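Local coordinates for protein putative sugar ABC transporter (Yersinia enterocolitica subsp. enterocolitica 8081, PDB 5ULB) that probably serves as the periplasmic sugar-binding component of an ABC transporter, and here holds both anomers of a methylseleno-ribofuranose in its pocket, at residues N129-Q134 against Y235-S240; V256-D261 against F288-I293; G228-K233 against N251-V256. All blocks are in the same frame, centred on the assembly; numbering follows the deposited sequence.

Interaction 1 of 3, residues N129-Q134 against Y235-S240; sequences NESFGQ and YSIDIS
The Y235 side chain leaves strand 233-237 toward helix 124-138, with CG anti to the carbonyl carbon (chi1 -63°), and its CB, CD2 and CE2 run beside the helix backbone. Y235 CB rests 3.8 Å from S131 O. The same oxygen stays near the ring, 3.8 Å from Y235 CD2, so CB and the near side of the ring sit chiefly against this backbone carbonyl. Farther out, Y235 CE2 lies 3.9 Å from Q134 C and 4.0 Å from Q134 CG, having advanced by about one turn of the helix. At the tip, OH hydrogen-bonds to D138 OD2, while Q134 bends at chi2 and sends NE2 to the other carboxylate oxygen, D138 OD1, so one acid ties down both the phenol and the amide, whose planes are only 17° apart. Helix 129-134 and strand 235-237 run antiparallel, at 170° with axes 7.4 Å apart, the helix-on-sheet layering of an α/β lobe in a type I periplasmic binding protein. On the pocket side of Y235, S131 turns its small side chain to the strand: S131 CB meets S236 O at 3.7 Å, and S131 OG lies 3.6 Å from I237 CG1. That hydroxyl sits in the crowded position between N and the carbonyl carbon, where it can give its hydrogen to L127 O, one turn back, while receiving W210 NE1. Buried but doubly bonded, OG can therefore abut an aliphatic branch. S236 faces the other way, its OG bonded to T217 OG1 and to I237 O.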
loop_
_atom_site.group_PDB
_atom_site.type_symbol
_atom_site.label_atom_id
_atom_site.label_comp_id
_atom_site.label_asym_id
_atom_site.label_seq_id
_atom_site.Cartn_x
_atom_site.Cartn_y
_atom_site.Cartn_z
ATOM N N ASN A 129 6.145 4.642 -13.374
ATOM C CA ASN A 129 6.283 4.586 -14.827
ATOM C C ASN A 129 4.976 4.271 -15.484
ATOM O O ASN A 129 4.709 4.767 -16.592
ATOM C CB ASN A 129 7.411 3.627 -15.190
ATOM C CG ASN A 129 8.805 4.136 -14.781
ATOM O OD1 ASN A 129 9.016 5.297 -14.618
ATOM N ND2 ASN A 129 9.732 3.199 -14.588
ATOM N N GLU A 130 4.164 3.371 -14.899
ATOM C CA GLU A 130 2.918 3.014 -15.522
ATOM C C GLU A 130 1.815 4.056 -15.377
ATOM O O GLU A 130 0.928 4.207 -16.189
ATOM C CB GLU A 130 2.465 1.651 -15.023
ATOM C CG GLU A 130 3.373 0.516 -15.407
ATOM C CD GLU A 130 3.814 0.372 -16.919
ATOM O OE1 GLU A 130 3.068 0.579 -17.771
ATOM O OE2 GLU A 130 5.028 -0.016 -17.138
ATOM N N SER A 131 1.802 4.777 -14.241
ATOM C CA SER A 131 0.722 5.750 -13.938
ATOM C C SER A 131 1.053 7.107 -14.529
ATOM O O SER A 131 0.342 7.629 -15.414
ATOM C CB SER A 131 0.466 5.834 -12.411
ATOM O OG SER A 131 1.588 6.226 -11.688
ATOM N N PHE A 132 2.158 7.670 -14.081
ATOM C CA PHE A 132 2.650 8.892 -14.638
ATOM C C PHE A 132 3.035 8.757 -16.117
ATOM O O PHE A 132 2.839 9.668 -16.915
ATOM C CB PHE A 132 3.805 9.505 -13.805
ATOM C CG PHE A 132 4.187 10.891 -14.215
ATOM C CD1 PHE A 132 3.328 11.923 -13.991
ATOM C CD2 PHE A 132 5.415 11.151 -14.839
ATOM C CE1 PHE A 132 3.645 13.153 -14.350
ATOM C CE2 PHE A 132 5.718 12.431 -15.238
ATOM C CZ PHE A 132 4.802 13.421 -15.007
ATOM N N GLY A 133 3.588 7.609 -16.473
ATOM C CA GLY A 133 3.878 7.401 -17.872
ATOM C C GLY A 133 2.684 7.396 -18.738
ATOM O O GLY A 133 2.730 7.813 -19.897
ATOM N N GLN A 134 1.516 6.915 -18.254
ATOM C CA GLN A 134 0.264 7.003 -19.036
ATOM C C GLN A 134 -0.125 8.409 -19.222
ATOM O O GLN A 134 -0.642 8.743 -20.301
ATOM C CB GLN A 134 -0.838 6.197 -18.400
ATOM C CG GLN A 134 -2.010 5.957 -19.345
ATOM C CD GLN A 134 -1.693 5.092 -20.562
ATOM O OE1 GLN A 134 -1.014 4.011 -20.399
ATOM N NE2 GLN A 134 -2.018 5.578 -21.699
ATOM N N TYR A 235 -4.625 10.351 -12.816
ATOM C CA TYR A 235 -3.806 9.136 -12.963
ATOM C C TYR A 235 -3.326 8.812 -11.574
ATOM O O TYR A 235 -2.675 9.622 -10.944
ATOM C CB TYR A 235 -2.633 9.464 -13.894
ATOM C CG TYR A 235 -3.053 9.849 -15.297
ATOM C CD1 TYR A 235 -3.516 11.112 -15.568
ATOM C CD2 TYR A 235 -3.094 8.922 -16.331
ATOM C CE1 TYR A 235 -3.976 11.449 -16.836
ATOM C CE2 TYR A 235 -3.550 9.238 -17.580
ATOM C CZ TYR A 235 -3.960 10.510 -17.819
ATOM O OH TYR A 235 -4.460 10.851 -19.046
ATOM N N SER A 236 -3.616 7.567 -11.109
ATOM C CA SER A 236 -3.318 7.195 -9.728
ATOM C C SER A 236 -2.518 5.938 -9.585
ATOM O O SER A 236 -2.567 5.009 -10.380
ATOM C CB SER A 236 -4.706 7.045 -8.988
ATOM O OG SER A 236 -4.570 7.078 -7.566
ATOM N N ILE A 237 -1.924 5.864 -8.402
ATOM C CA ILE A 237 -1.411 4.645 -7.774
ATOM C C ILE A 237 -2.445 4.178 -6.733
ATOM O O ILE A 237 -3.169 5.036 -6.141
ATOM C CB ILE A 237 -0.036 4.929 -7.177
ATOM C CG1 ILE A 237 0.974 5.245 -8.331
ATOM C CG2 ILE A 237 0.481 3.773 -6.339
ATOM C CD1 ILE A 237 2.309 5.727 -7.922
ATOM N N ASP A 238 -2.522 2.904 -6.550
ATOM C CA ASP A 238 -3.388 2.208 -5.604
ATOM C C ASP A 238 -4.801 1.926 -6.091
ATOM O O ASP A 238 -5.242 2.589 -7.017
ATOM C CB ASP A 238 -3.475 2.826 -4.200
ATOM C CG ASP A 238 -2.176 3.125 -3.550
ATOM O OD1 ASP A 238 -1.250 2.245 -3.590
ATOM O OD2 ASP A 238 -2.056 4.251 -2.940
ATOM N N ILE A 239 -5.491 0.994 -5.448
ATOM C CA ILE A 239 -6.874 0.750 -5.767
ATOM C C ILE A 239 -7.620 0.391 -4.510
ATOM O O ILE A 239 -7.070 -0.060 -3.513
ATOM C CB ILE A 239 -7.030 -0.452 -6.786
ATOM C CG1 ILE A 239 -8.340 -0.482 -7.521
ATOM C CG2 ILE A 239 -6.686 -1.787 -6.159
ATOM C CD1 ILE A 239 -8.565 0.728 -8.398
ATOM N N SER A 240 -8.929 0.637 -4.522
ATOM C CA SER A 240 -9.837 0.358 -3.438
ATOM C C SER A 240 -11.226 0.257 -4.039
ATOM O O SER A 240 -11.457 0.676 -5.185
ATOM C CB SER A 240 -9.744 1.458 -2.327
ATOM O OG SER A 240 -10.338 2.635 -2.835
#

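Interaction 2 of 3, residues V256-D261 against F288-I293; sequences VSVAVD and FRAASI
A259 O is held by two donors: A291 N at 3.0 Å, 26° above the carbonyl plane, and a water at 3.2 Å. The water also donates to R289 O at 2.6 Å, thereby bridging the place where the chain 288-290 parts from regular pairing. In the other direction A259 N reaches A291 O at 2.9 Å, completing a hydrogen-bonded antiparallel pair. One step along, S257 and I293 form the next such pair; I293 N approaches S257 O at 2.8 Å, nearly along the C=O axis. Between them V258 and S292 make the non-hydrogen-bonded pair, with both valine methyls beside the serine OG, on the face toward L127 and E130 of helix 124-138. A259, A291 and I293 point to the other face. Beyond the ladder, V260 takes over with apolar contacts: V260 CG1, anti to N, meets F288 CB at 3.9 Å, while V260 CG2 leans on A290 CB at 3.8 Å. F288 carries the strand on to strand 118-122 through backbone pairing with Q121, so strand 285-294 pairs with one neighbour at each end, consistent with an interlobe crossing of a type I periplasmic binding protein. The chemistry thus changes along the contact: four nearly straight backbone bonds, all above 150° at the hydrogen, fix the register at 257-259, whereas past A259 paired peptide groups give way to a water and methyl packing.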
loop_
_atom_site.group_PDB
_atom_site.type_symbol
_atom_site.label_atom_id
_atom_site.label_comp_id
_atom_site.label_asym_id
_atom_site.label_seq_id
_atom_site.Cartn_x
_atom_site.Cartn_y
_atom_site.Cartn_z
ATOM N N VAL A 256 -6.833 5.895 -14.742
ATOM C CA VAL A 256 -6.027 4.697 -14.501
ATOM C C VAL A 256 -5.695 4.651 -13.031
ATOM O O VAL A 256 -5.470 5.685 -12.396
ATOM C CB VAL A 256 -4.821 4.624 -15.315
ATOM C CG1 VAL A 256 -3.729 5.619 -14.962
ATOM C CG2 VAL A 256 -4.131 3.250 -15.349
ATOM N N SER A 257 -5.584 3.405 -12.528
ATOM C CA SER A 257 -4.990 3.125 -11.227
ATOM C C SER A 257 -3.958 2.026 -11.501
ATOM O O SER A 257 -4.296 0.992 -12.102
ATOM C CB SER A 257 -5.960 2.581 -10.200
ATOM O OG SER A 257 -6.685 3.658 -9.560
ATOM N N VAL A 258 -2.763 2.172 -10.966
ATOM C CA VAL A 258 -1.715 1.165 -11.044
ATOM C C VAL A 258 -1.518 0.667 -9.592
ATOM O O VAL A 258 -1.244 1.528 -8.744
ATOM C CB VAL A 258 -0.431 1.723 -11.665
ATOM C CG1 VAL A 258 0.563 0.595 -11.794
ATOM C CG2 VAL A 258 -0.720 2.317 -13.026
ATOM N N ALA A 259 -1.695 -0.638 -9.393
ATOM C CA ALA A 259 -1.883 -1.052 -7.978
ATOM C C ALA A 259 -1.536 -2.500 -7.719
ATOM O O ALA A 259 -1.562 -3.326 -8.619
ATOM C CB ALA A 259 -3.350 -0.828 -7.610
ATOM N N VAL A 260 -1.229 -2.737 -6.453
ATOM C CA VAL A 260 -1.138 -4.051 -5.845
ATOM C C VAL A 260 -2.304 -4.176 -4.884
ATOM O O VAL A 260 -2.636 -3.188 -4.178
ATOM C CB VAL A 260 0.227 -4.247 -5.093
ATOM C CG1 VAL A 260 0.330 -5.589 -4.446
ATOM C CG2 VAL A 260 1.426 -3.981 -6.017
ATOM N N ASP A 261 -2.888 -5.325 -4.766
ATOM C CA ASP A 261 -4.009 -5.538 -3.796
ATOM C C ASP A 261 -3.379 -5.451 -2.368
ATOM O O ASP A 261 -2.547 -6.278 -2.005
ATOM C CB ASP A 261 -4.609 -6.928 -3.952
ATOM C CG ASP A 261 -5.798 -7.217 -3.034
ATOM O OD1 ASP A 261 -6.075 -6.387 -2.130
ATOM O OD2 ASP A 261 -6.411 -8.283 -3.274
ATOM N N PHE A 288 6.481 -6.739 -4.479
ATOM C CA PHE A 288 5.232 -7.076 -5.056
ATOM C C PHE A 288 5.114 -6.478 -6.458
ATOM O O PHE A 288 5.570 -5.397 -6.681
ATOM C CB PHE A 288 4.074 -6.472 -4.198
ATOM C CG PHE A 288 4.032 -7.056 -2.821
ATOM C CD1 PHE A 288 3.312 -8.188 -2.558
ATOM C CD2 PHE A 288 4.669 -6.469 -1.764
ATOM C CE1 PHE A 288 3.289 -8.761 -1.275
ATOM C CE2 PHE A 288 4.659 -7.010 -0.436
ATOM C CZ PHE A 288 3.982 -8.187 -0.226
ATOM N N ARG A 289 4.389 -7.146 -7.313
ATOM C CA ARG A 289 4.129 -6.667 -8.713
ATOM C C ARG A 289 2.738 -6.095 -8.848
ATOM O O ARG A 289 1.743 -6.718 -8.371
ATOM C CB ARG A 289 4.309 -7.873 -9.713
ATOM C CG ARG A 289 5.730 -8.353 -9.771
ATOM C CD ARG A 289 6.068 -9.221 -10.976
ATOM N NE ARG A 289 7.245 -10.012 -10.541
ATOM C CZ ARG A 289 7.097 -11.187 -10.009
ATOM N NH1 ARG A 289 5.869 -11.628 -9.982
ATOM N NH2 ARG A 289 8.099 -11.892 -9.591
ATOM N N ALA A 290 2.640 -5.036 -9.617
ATOM C CA ALA A 290 1.313 -4.346 -9.768
ATOM C C ALA A 290 0.718 -4.609 -11.100
ATOM O O ALA A 290 1.383 -5.131 -12.041
ATOM C CB ALA A 290 1.440 -2.885 -9.622
ATOM N N ALA A 291 -0.564 -4.321 -11.237
ATOM C CA ALA A 291 -1.309 -4.337 -12.445
ATOM C C ALA A 291 -1.810 -2.939 -12.748
ATOM O O ALA A 291 -2.087 -2.157 -11.843
ATOM C CB ALA A 291 -2.511 -5.298 -12.347
ATOM N N SER A 292 -1.934 -2.639 -14.042
ATOM C CA SER A 292 -2.439 -1.367 -14.459
ATOM C C SER A 292 -3.929 -1.557 -14.839
ATOM O O SER A 292 -4.234 -2.323 -15.762
ATOM C CB SER A 292 -1.675 -0.836 -15.655
ATOM O OG SER A 292 -0.274 -0.746 -15.269
ATOM N N ILE A 293 -4.774 -0.772 -14.179
ATOM C CA ILE A 293 -6.209 -0.942 -14.256
ATOM C C ILE A 293 -6.793 0.265 -15.003
ATOM O O ILE A 293 -6.842 1.351 -14.474
ATOM C CB ILE A 293 -6.876 -1.037 -12.855
ATOM C CG1 ILE A 293 -6.215 -2.103 -12.010
ATOM C CG2 ILE A 293 -8.410 -1.244 -12.946
ATOM C CD1 ILE A 293 -6.536 -2.052 -10.541
HETATM O O HOH W 1 -0.836 -6.448 -8.907
#

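Interaction 3 of 3, residues G228-K233 against N251-V256; sequences GRTEIK and NSPWKV
The R229 guanidinium and the W254 ring, one in each segment, both meet their partners at the edge, within their own segment. The guanidinium meets the carboxylate of E231 in its own plane, R229 NE to E231 OE2 at 2.8 Å on the syn lone pair, while NH1 and NH2 bond to L198 O and Y201 O. The W254 ring has V256 C at its edge and sends NE1 to S257 OG. R229 opens a type I β turn that ends at I232; it leads from helix 214-226 into strand 233-237 of the α/β lobe and packs against the entry of the adjacent strand 254-259. P253 wedges into the turn: P253 CB lies just 3.1 Å from I232 O and 3.7 Å from T230 O. An ST turn precedes the strand, S252 OG accepting W254 N at 3.2 Å. T230 points toward 251-256, with T230 CB 3.5 Å from N251 O, and a water donates to both T230 O and N251 O to bridge the backbones. K233, bent at chi2, curls back so that K233 NZ donates to T230 O at 3.1 Å, in the carbonyl plane. K255 NZ lies alongside its aliphatic part, 3.8 Å from K233 CD, with the two ammonium nitrogens, K233 NZ and K255 NZ, 4.7 Å apart.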
loop_
_atom_site.group_PDB
_atom_site.type_symbol
_atom_site.label_atom_id
_atom_site.label_comp_id
_atom_site.label_asym_id
_atom_site.label_seq_id
_atom_site.Cartn_x
_atom_site.Cartn_y
_atom_site.Cartn_z
ATOM N N GLY A 228 -16.628 21.480 -10.859
ATOM C CA GLY A 228 -16.884 21.487 -12.339
ATOM C C GLY A 228 -15.629 21.509 -13.166
ATOM O O GLY A 228 -15.565 22.169 -14.209
ATOM N N ARG A 229 -14.617 20.769 -12.733
ATOM C CA ARG A 229 -13.299 20.723 -13.378
ATOM C C ARG A 229 -12.927 19.332 -13.885
ATOM O O ARG A 229 -11.738 18.995 -13.877
ATOM C CB ARG A 229 -12.240 21.307 -12.492
ATOM C CG ARG A 229 -12.461 22.797 -12.209
ATOM C CD ARG A 229 -12.282 23.697 -13.412
ATOM N NE ARG A 229 -10.898 23.665 -13.931
ATOM C CZ ARG A 229 -9.888 24.380 -13.440
ATOM N NH1 ARG A 229 -10.040 25.147 -12.399
ATOM N NH2 ARG A 229 -8.647 24.282 -13.953
ATOM N N THR A 230 -13.908 18.578 -14.329
ATOM C CA THR A 230 -13.668 17.220 -14.775
ATOM C C THR A 230 -13.021 17.110 -16.176
ATOM O O THR A 230 -12.735 15.998 -16.612
ATOM C CB THR A 230 -14.915 16.352 -14.719
ATOM O OG1 THR A 230 -15.914 16.829 -15.557
ATOM C CG2 THR A 230 -15.432 16.144 -13.291
ATOM N N GLU A 231 -12.694 18.238 -16.791
ATOM C CA GLU A 231 -11.818 18.180 -17.961
ATOM C C GLU A 231 -10.394 17.757 -17.584
ATOM O O GLU A 231 -9.671 17.331 -18.471
ATOM C CB GLU A 231 -11.791 19.543 -18.690
ATOM C CG GLU A 231 -10.962 20.676 -18.072
ATOM C CD GLU A 231 -11.474 21.339 -16.775
ATOM O OE1 GLU A 231 -12.650 21.109 -16.412
ATOM O OE2 GLU A 231 -10.632 22.025 -16.142
ATOM N N ILE A 232 -10.011 17.939 -16.327
ATOM C CA ILE A 232 -8.691 17.492 -15.820
ATOM C C ILE A 232 -8.731 16.050 -15.629
ATOM O O ILE A 232 -9.579 15.502 -14.962
ATOM C CB ILE A 232 -8.385 18.257 -14.499
ATOM C CG1 ILE A 232 -8.369 19.749 -14.720
ATOM C CG2 ILE A 232 -7.132 17.710 -13.882
ATOM C CD1 ILE A 232 -8.273 20.566 -13.411
ATOM N N LYS A 233 -7.704 15.324 -16.151
ATOM C CA LYS A 233 -7.629 13.885 -16.038
ATOM C C LYS A 233 -6.770 13.415 -14.868
ATOM O O LYS A 233 -5.748 14.027 -14.586
ATOM C CB LYS A 233 -7.133 13.301 -17.379
ATOM C CG LYS A 233 -8.095 13.624 -18.538
ATOM C CD LYS A 233 -9.610 13.426 -18.211
ATOM C CE LYS A 233 -10.555 13.843 -19.347
ATOM N NZ LYS A 233 -12.016 14.106 -18.920
ATOM N N ASN A 251 -19.109 11.306 -15.945
ATOM C CA ASN A 251 -18.119 12.389 -16.114
ATOM C C ASN A 251 -16.789 12.127 -15.430
ATOM O O ASN A 251 -15.951 13.048 -15.241
ATOM C CB ASN A 251 -18.702 13.805 -15.784
ATOM C CG ASN A 251 -19.946 14.076 -16.561
ATOM O OD1 ASN A 251 -20.007 13.838 -17.797
ATOM N ND2 ASN A 251 -20.926 14.596 -15.890
ATOM N N SER A 252 -16.621 10.907 -14.926
ATOM C CA SER A 252 -15.456 10.597 -14.238
ATOM C C SER A 252 -14.110 10.784 -14.990
ATOM O O SER A 252 -13.881 10.218 -16.018
ATOM C CB SER A 252 -15.470 9.129 -13.752
ATOM O OG SER A 252 -14.199 8.868 -13.086
ATOM N N PRO A 253 -13.235 11.604 -14.409
ATOM C CA PRO A 253 -11.899 11.867 -14.949
ATOM C C PRO A 253 -10.843 10.852 -14.487
ATOM O O PRO A 253 -9.685 11.038 -14.776
ATOM C CB PRO A 253 -11.562 13.220 -14.397
ATOM C CG PRO A 253 -12.257 13.338 -13.191
ATOM C CD PRO A 253 -13.493 12.548 -13.320
ATOM N N TRP A 254 -11.224 9.788 -13.783
ATOM C CA TRP A 254 -10.232 8.871 -13.175
ATOM C C TRP A 254 -9.831 7.807 -14.215
ATOM O O TRP A 254 -10.529 6.827 -14.404
ATOM C CB TRP A 254 -10.834 8.219 -11.916
ATOM C CG TRP A 254 -9.834 7.464 -11.056
ATOM C CD1 TRP A 254 -8.799 6.620 -11.437
ATOM C CD2 TRP A 254 -9.706 7.512 -9.638
ATOM N NE1 TRP A 254 -8.141 6.164 -10.366
ATOM C CE2 TRP A 254 -8.659 6.687 -9.245
ATOM C CE3 TRP A 254 -10.440 8.179 -8.622
ATOM C CZ2 TRP A 254 -8.285 6.516 -7.908
ATOM C CZ3 TRP A 254 -10.041 8.055 -7.333
ATOM C CH2 TRP A 254 -9.005 7.228 -7.009
ATOM N N LYS A 255 -8.710 8.043 -14.898
ATOM C CA LYS A 255 -8.332 7.281 -16.072
ATOM C C LYS A 255 -7.617 5.958 -15.804
ATOM O O LYS A 255 -7.805 5.019 -16.581
ATOM C CB LYS A 255 -7.424 8.134 -16.972
ATOM C CG LYS A 255 -7.946 9.347 -17.495
ATOM C CD LYS A 255 -9.354 9.231 -17.963
ATOM C CE LYS A 255 -9.309 8.816 -19.313
ATOM N NZ LYS A 255 -9.755 10.097 -20.036
ATOM N N VAL A 256 -6.833 5.895 -14.742
ATOM C CA VAL A 256 -6.027 4.697 -14.501
ATOM C C VAL A 256 -5.695 4.651 -13.031
ATOM O O VAL A 256 -5.470 5.685 -12.396
ATOM C CB VAL A 256 -4.821 4.624 -15.315
ATOM C CG1 VAL A 256 -3.729 5.619 -14.962
ATOM C CG2 VAL A 256 -4.131 3.250 -15.349
HETATM O O HOH W 2 -13.980 13.622 -17.431
#

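How the interactions relate
All three contacts meet on strand 254-259 or its neighbours in one sheet. Strand 233-237 of interaction 1 joins interaction 2 in parallel pairing: S236 O to V258 N and D238 N to V258 O, both 2.9 Å and probable hydrogen bonds. It joins interaction 3 through S236 N to V256 O, also 2.9 Å. Interactions 2 and 3 share V256, yet their centres stand about 20 Å apart, against about 8 Å between those of 1 and 2. The sugar lies toward the first two: D238 belongs to its pocket, and the I237 and V260 side chains are about 5 and 7 Å from it. Interaction 3 lies farther out, about 23 Å from the chain's centre.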